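Local structure of serpin (Taeniopygia guttata, 5HGC) at residues 43-48 and 169-174; 86-91 and 97-102. The protein binds a cortisol-type steroid and, as a member of the serpin family, may inhibit serine proteases. One frame throughout, in Å; residues are numbered along the deposited sequence.

Interaction 1. Residues 43-48 and 169-174; sequences STAFAM and LASFVY. Unlike the reference sequence in segment 43-48: T44 (reference Ala).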
loop_
_atom_site.group_PDB
_atom_site.type_symbol
_atom_site.label_atom_id
_atom_site.label_comp_id
_atom_site.label_asym_id
_atom_site.label_seq_id
_atom_site.Cartn_x
_atom_site.Cartn_y
_atom_site.Cartn_z
ATOM N N SER A 43 -7.675 1.373 -1.755
ATOM C CA SER A 43 -8.918 0.740 -2.162
ATOM C C SER A 43 -9.950 0.967 -1.088
ATOM O O SER A 43 -11.097 1.218 -1.395
ATOM C CB SER A 43 -8.768 -0.751 -2.348
ATOM O OG SER A 43 -8.168 -1.003 -3.563
ATOM N N THR A 44 -9.524 0.864 0.163
ATOM C CA THR A 44 -10.424 0.951 1.292
ATOM C C THR A 44 -10.974 2.382 1.446
ATOM O O THR A 44 -12.167 2.498 1.670
ATOM C CB THR A 44 -9.714 0.455 2.550
ATOM O OG1 THR A 44 -9.318 -0.906 2.343
ATOM C CG2 THR A 44 -10.603 0.500 3.715
ATOM N N ALA A 45 -10.137 3.432 1.282
ATOM C CA ALA A 45 -10.572 4.821 1.442
ATOM C C ALA A 45 -11.672 5.111 0.414
ATOM O O ALA A 45 -12.729 5.639 0.783
ATOM C CB ALA A 45 -9.426 5.801 1.298
ATOM N N PHE A 46 -11.479 4.671 -0.839
ATOM C CA PHE A 46 -12.480 4.884 -1.891
ATOM C C PHE A 46 -13.755 4.102 -1.811
ATOM O O PHE A 46 -14.810 4.633 -2.156
ATOM C CB PHE A 46 -11.861 4.837 -3.291
ATOM C CG PHE A 46 -11.288 6.150 -3.667
ATOM C CD1 PHE A 46 -10.019 6.508 -3.235
ATOM C CD2 PHE A 46 -12.079 7.088 -4.300
ATOM C CE1 PHE A 46 -9.543 7.793 -3.472
ATOM C CE2 PHE A 46 -11.613 8.368 -4.558
ATOM C CZ PHE A 46 -10.342 8.726 -4.150
ATOM N N ALA A 47 -13.682 2.867 -1.329
ATOM C CA ALA A 47 -14.877 2.059 -1.180
ATOM C C ALA A 47 -15.743 2.749 -0.138
ATOM O O ALA A 47 -16.952 2.871 -0.295
ATOM C CB ALA A 47 -14.521 0.659 -0.728
ATOM N N MET A 48 -15.092 3.263 0.899
ATOM C CA MET A 48 -15.756 4.029 1.915
ATOM C C MET A 48 -16.499 5.258 1.346
ATOM O O MET A 48 -17.666 5.466 1.700
ATOM C CB MET A 48 -14.732 4.384 2.953
ATOM C CG MET A 48 -15.283 5.005 4.195
ATOM S SD MET A 48 -14.307 6.474 4.413
ATOM C CE MET A 48 -15.308 7.593 3.450
ATOM N N LEU A 169 -9.866 13.826 1.585
ATOM C CA LEU A 169 -9.841 12.393 1.998
ATOM C C LEU A 169 -8.414 12.034 2.288
ATOM O O LEU A 169 -7.577 12.116 1.398
ATOM C CB LEU A 169 -10.404 11.493 0.904
ATOM C CG LEU A 169 -10.405 9.976 1.105
ATOM C CD1 LEU A 169 -11.236 9.491 2.288
ATOM C CD2 LEU A 169 -10.934 9.372 -0.188
ATOM N N ALA A 170 -8.122 11.696 3.535
ATOM C CA ALA A 170 -6.781 11.227 3.916
ATOM C C ALA A 170 -6.721 9.665 4.140
ATOM O O ALA A 170 -7.522 9.132 4.937
ATOM C CB ALA A 170 -6.314 11.948 5.164
ATOM N N SER A 171 -5.817 8.935 3.441
ATOM C CA SER A 171 -5.435 7.595 3.945
ATOM C C SER A 171 -3.962 7.517 4.229
ATOM O O SER A 171 -3.117 7.998 3.450
ATOM C CB SER A 171 -5.908 6.421 3.095
ATOM O OG SER A 171 -5.179 6.446 1.890
ATOM N N PHE A 172 -3.653 6.913 5.369
ATOM C CA PHE A 172 -2.294 6.812 5.760
ATOM C C PHE A 172 -2.077 5.522 6.518
ATOM O O PHE A 172 -2.998 4.971 7.099
ATOM C CB PHE A 172 -1.884 8.037 6.564
ATOM C CG PHE A 172 -2.817 8.359 7.691
ATOM C CD1 PHE A 172 -4.064 8.991 7.447
ATOM C CD2 PHE A 172 -2.464 8.054 9.019
ATOM C CE1 PHE A 172 -4.925 9.285 8.516
ATOM C CE2 PHE A 172 -3.329 8.372 10.084
ATOM C CZ PHE A 172 -4.551 8.978 9.834
ATOM N N VAL A 173 -0.839 5.059 6.521
ATOM C CA VAL A 173 -0.494 3.732 7.090
ATOM C C VAL A 173 1.003 3.664 7.238
ATOM O O VAL A 173 1.727 4.037 6.316
ATOM C CB VAL A 173 -1.045 2.553 6.241
ATOM C CG1 VAL A 173 -0.620 2.698 4.789
ATOM C CG2 VAL A 173 -0.654 1.236 6.863
ATOM N N TYR A 174 1.432 3.260 8.429
ATOM C CA TYR A 174 2.831 2.977 8.742
ATOM C C TYR A 174 2.932 1.460 9.056
ATOM O O TYR A 174 2.024 0.884 9.696
ATOM C CB TYR A 174 3.339 3.797 9.953
ATOM C CG TYR A 174 4.655 3.266 10.531
ATOM C CD1 TYR A 174 5.914 3.702 10.020
ATOM C CD2 TYR A 174 4.666 2.294 11.573
ATOM C CE1 TYR A 174 7.124 3.237 10.569
ATOM C CE2 TYR A 174 5.878 1.791 12.091
ATOM C CZ TYR A 174 7.083 2.262 11.583
ATOM O OH TYR A 174 8.246 1.777 12.103
#
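A45 and F46, on the helix that packs beneath the main serpin beta-sheet (sheet A), meet L169 and S171 of strand 167-176 in what corresponds to the shutter region of the family. Over these short segments, 43-48 and 169-174, the axes run roughly antiparallel, at 151°, and approach to 8.9 Å. The backbones come nearest at A45 and S171, whose CB atoms are 4.0 Å apart, and the methyl CD2 of L169 fits against the same alanine, 4.2 Å from A45 CB. That methyl does double duty, because it also sits over one face of the F46 ring, displaced toward the rim, 3.9 Å from F46 CE1. The CD2 of L169 is 4.2 Å from the F46 ring centroid and 22° off the ring normal, a proper CH-pi contact. L169 gets there with CG anti to its backbone N (chi1 177°), which carries the branch out from the strand toward the helix. S171 gives the helix its CB, while its OG is taken by ND1 of H319 and, weakly, by OG of S41. The buried hydroxyl thus ties strand 167-176 to its parallel neighbour 316-325, and loosely to the start of the same helix. On the other edge of strand 167-176 lies strand 100-106, whose N101 also touches A45 and S171; helices 74-89 and 113-123 cover T44 and A47.

Interaction 2. Residues 86-91 and 97-102; sequences HMLNHP and LNMMNA
The flat group that matters is the N89 amide, which reaches from the last turn of helix 74-89 to the backbone of M99. N89 ND2 donates to the carbonyl O of M99 at 3.0 Å, in the plane of that carbonyl and on one of the oxygen's lone pairs; the oxygen also lies near the plane of the N89 amide. At the other end of the amide, N89 OD1 accepts from M99 N, also 3.0 Å away, with the donor tilted 25° out of the amide's carbonyl plane. One side chain so pairs with both the N-H and the C=O of a single residue, much as a neighbouring strand would. ND2 bonds to OE1 of Q124 as well, so three bonds in all fix the rotation of the amide. Without the amide, as with an alanine here, the N-H and C=O of M99 would probably both lose their side-chain mates and OE1 of Q124 this donor. Next to the polar grip, L97 N gives a nearly straight bond (169°) to L88 O, 2.8 Å long. Apolar contacts back it up: L88 CD1 lies 3.8 Å from L97 CD2, the two leucines side by side and pointing the same way. CG of M99 stands between its own backbone N and carbonyl carbon (chi1 58°), and from there the chain runs extended, bringing M99 CE within 3.6 Å of L88 CD1. The arrangement is a helix C-terminus stitched to the chain that returns, after a short loop, into strand 100-106 of the serpin sheet A.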
loop_
_atom_site.group_PDB
_atom_site.type_symbol
_atom_site.label_atom_id
_atom_site.label_comp_id
_atom_site.label_asym_id
_atom_site.label_seq_id
_atom_site.Cartn_x
_atom_site.Cartn_y
_atom_site.Cartn_z
ATOM N N HIS A 86 -10.873 -5.154 9.478
ATOM C CA HIS A 86 -10.935 -5.780 10.782
ATOM C C HIS A 86 -9.734 -6.738 10.972
ATOM O O HIS A 86 -9.050 -6.713 11.992
ATOM C CB HIS A 86 -12.299 -6.473 10.974
ATOM C CG HIS A 86 -12.447 -7.141 12.306
ATOM N ND1 HIS A 86 -12.001 -8.428 12.550
ATOM C CD2 HIS A 86 -12.961 -6.692 13.474
ATOM C CE1 HIS A 86 -12.236 -8.744 13.810
ATOM N NE2 HIS A 86 -12.822 -7.708 14.390
ATOM N N MET A 87 -9.445 -7.539 9.954
ATOM C CA MET A 87 -8.340 -8.483 10.060
ATOM C C MET A 87 -6.978 -7.881 10.061
ATOM O O MET A 87 -6.155 -8.311 10.862
ATOM C CB MET A 87 -8.449 -9.544 9.009
ATOM C CG MET A 87 -9.651 -10.386 9.400
ATOM S SD MET A 87 -9.793 -11.873 8.452
ATOM C CE MET A 87 -8.452 -12.758 9.300
ATOM N N LEU A 88 -6.772 -6.869 9.206
ATOM C CA LEU A 88 -5.520 -6.133 9.133
ATOM C C LEU A 88 -5.227 -5.283 10.359
ATOM O O LEU A 88 -4.058 -5.162 10.786
ATOM C CB LEU A 88 -5.474 -5.265 7.870
ATOM C CG LEU A 88 -5.581 -6.051 6.571
ATOM C CD1 LEU A 88 -5.656 -5.052 5.426
ATOM C CD2 LEU A 88 -4.425 -7.043 6.450
ATOM N N ASN A 89 -6.281 -4.692 10.923
ATOM C CA ASN A 89 -6.104 -3.829 12.082
ATOM C C ASN A 89 -6.193 -4.488 13.396
ATOM O O ASN A 89 -5.664 -3.926 14.319
ATOM C CB ASN A 89 -6.981 -2.586 12.018
ATOM C CG ASN A 89 -6.449 -1.593 11.003
ATOM O OD1 ASN A 89 -5.385 -1.818 10.399
ATOM N ND2 ASN A 89 -7.190 -0.530 10.765
ATOM N N HIS A 90 -6.754 -5.704 13.469
ATOM C CA HIS A 90 -6.950 -6.393 14.760
ATOM C C HIS A 90 -5.671 -6.724 15.540
ATOM O O HIS A 90 -4.796 -7.397 15.017
ATOM C CB HIS A 90 -7.815 -7.657 14.662
ATOM C CG HIS A 90 -8.417 -8.043 15.974
ATOM N ND1 HIS A 90 -7.998 -9.139 16.697
ATOM C CD2 HIS A 90 -9.361 -7.429 16.732
ATOM C CE1 HIS A 90 -8.679 -9.201 17.830
ATOM N NE2 HIS A 90 -9.513 -8.176 17.875
ATOM N N PRO A 91 -5.576 -6.256 16.804
ATOM C CA PRO A 91 -4.522 -6.583 17.781
ATOM C C PRO A 91 -4.172 -8.082 17.954
ATOM O O PRO A 91 -3.012 -8.443 17.907
ATOM C CB PRO A 91 -5.112 -6.025 19.070
ATOM C CG PRO A 91 -5.816 -4.793 18.612
ATOM C CD PRO A 91 -6.495 -5.237 17.353
ATOM N N LEU A 97 -1.764 -3.644 11.045
ATOM C CA LEU A 97 -1.287 -2.757 10.011
ATOM C C LEU A 97 -1.537 -1.310 10.467
ATOM O O LEU A 97 -0.786 -0.397 10.129
ATOM C CB LEU A 97 -2.035 -3.091 8.740
ATOM C CG LEU A 97 -1.766 -2.281 7.500
ATOM C CD1 LEU A 97 -0.309 -2.415 7.039
ATOM C CD2 LEU A 97 -2.774 -2.721 6.429
ATOM N N ASN A 98 -2.585 -1.142 11.278
ATOM C CA ASN A 98 -3.077 0.144 11.718
ATOM C C ASN A 98 -3.346 1.147 10.594
ATOM O O ASN A 98 -2.910 2.279 10.631
ATOM C CB ASN A 98 -2.252 0.658 12.907
ATOM C CG ASN A 98 -2.327 -0.317 14.115
ATOM O OD1 ASN A 98 -3.396 -0.884 14.416
ATOM N ND2 ASN A 98 -1.187 -0.549 14.778
ATOM N N MET A 99 -4.094 0.723 9.589
ATOM C CA MET A 99 -4.331 1.597 8.443
ATOM C C MET A 99 -5.522 2.448 8.762
ATOM O O MET A 99 -6.480 1.966 9.355
ATOM C CB MET A 99 -4.553 0.810 7.165
ATOM C CG MET A 99 -5.690 -0.189 7.143
ATOM S SD MET A 99 -6.112 -0.480 5.406
ATOM C CE MET A 99 -7.239 -1.815 5.710
ATOM N N MET A 100 -5.447 3.718 8.378
ATOM C CA MET A 100 -6.452 4.706 8.774
ATOM C C MET A 100 -6.907 5.592 7.630
ATOM O O MET A 100 -6.101 5.995 6.775
ATOM C CB MET A 100 -5.929 5.535 9.931
ATOM C CG MET A 100 -5.744 4.703 11.200
ATOM S SD MET A 100 -4.472 5.152 12.435
ATOM C CE MET A 100 -2.886 5.093 11.562
ATOM N N ASN A 101 -8.218 5.845 7.639
ATOM C CA ASN A 101 -8.973 6.707 6.721
ATOM C C ASN A 101 -9.552 7.849 7.515
ATOM O O ASN A 101 -10.084 7.613 8.603
ATOM C CB ASN A 101 -10.188 5.947 6.227
ATOM C CG ASN A 101 -9.822 4.874 5.261
ATOM O OD1 ASN A 101 -8.837 5.023 4.496
ATOM N ND2 ASN A 101 -10.583 3.765 5.283
ATOM N N ALA A 102 -9.433 9.073 7.016
ATOM C CA ALA A 102 -10.080 10.229 7.632
ATOM C C ALA A 102 -10.563 11.158 6.539
ATOM O O ALA A 102 -9.985 11.178 5.442
ATOM C CB ALA A 102 -9.185 10.951 8.627
#

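The centres of the two interactions are 11 Å apart, and both bear on the same pair of neighbouring strands, 100-106 and 167-176, in serpin sheet A. Along the chain, interaction 2 is nested within interaction 1: helix 39-52 comes first, then helix 74-89 with its return into strand 100-106, and strand 167-176 last. The strands join the two directly, through probable backbone hydrogen bonds from A170 N to A102 O (2.7 Å) and from F172 N to M100 O (3.0 Å). Together they set two helices against one part of the sheet, beside the seam between strands 167-176 and 316-325, where inhibitory serpins insert their cleaved reactive loop.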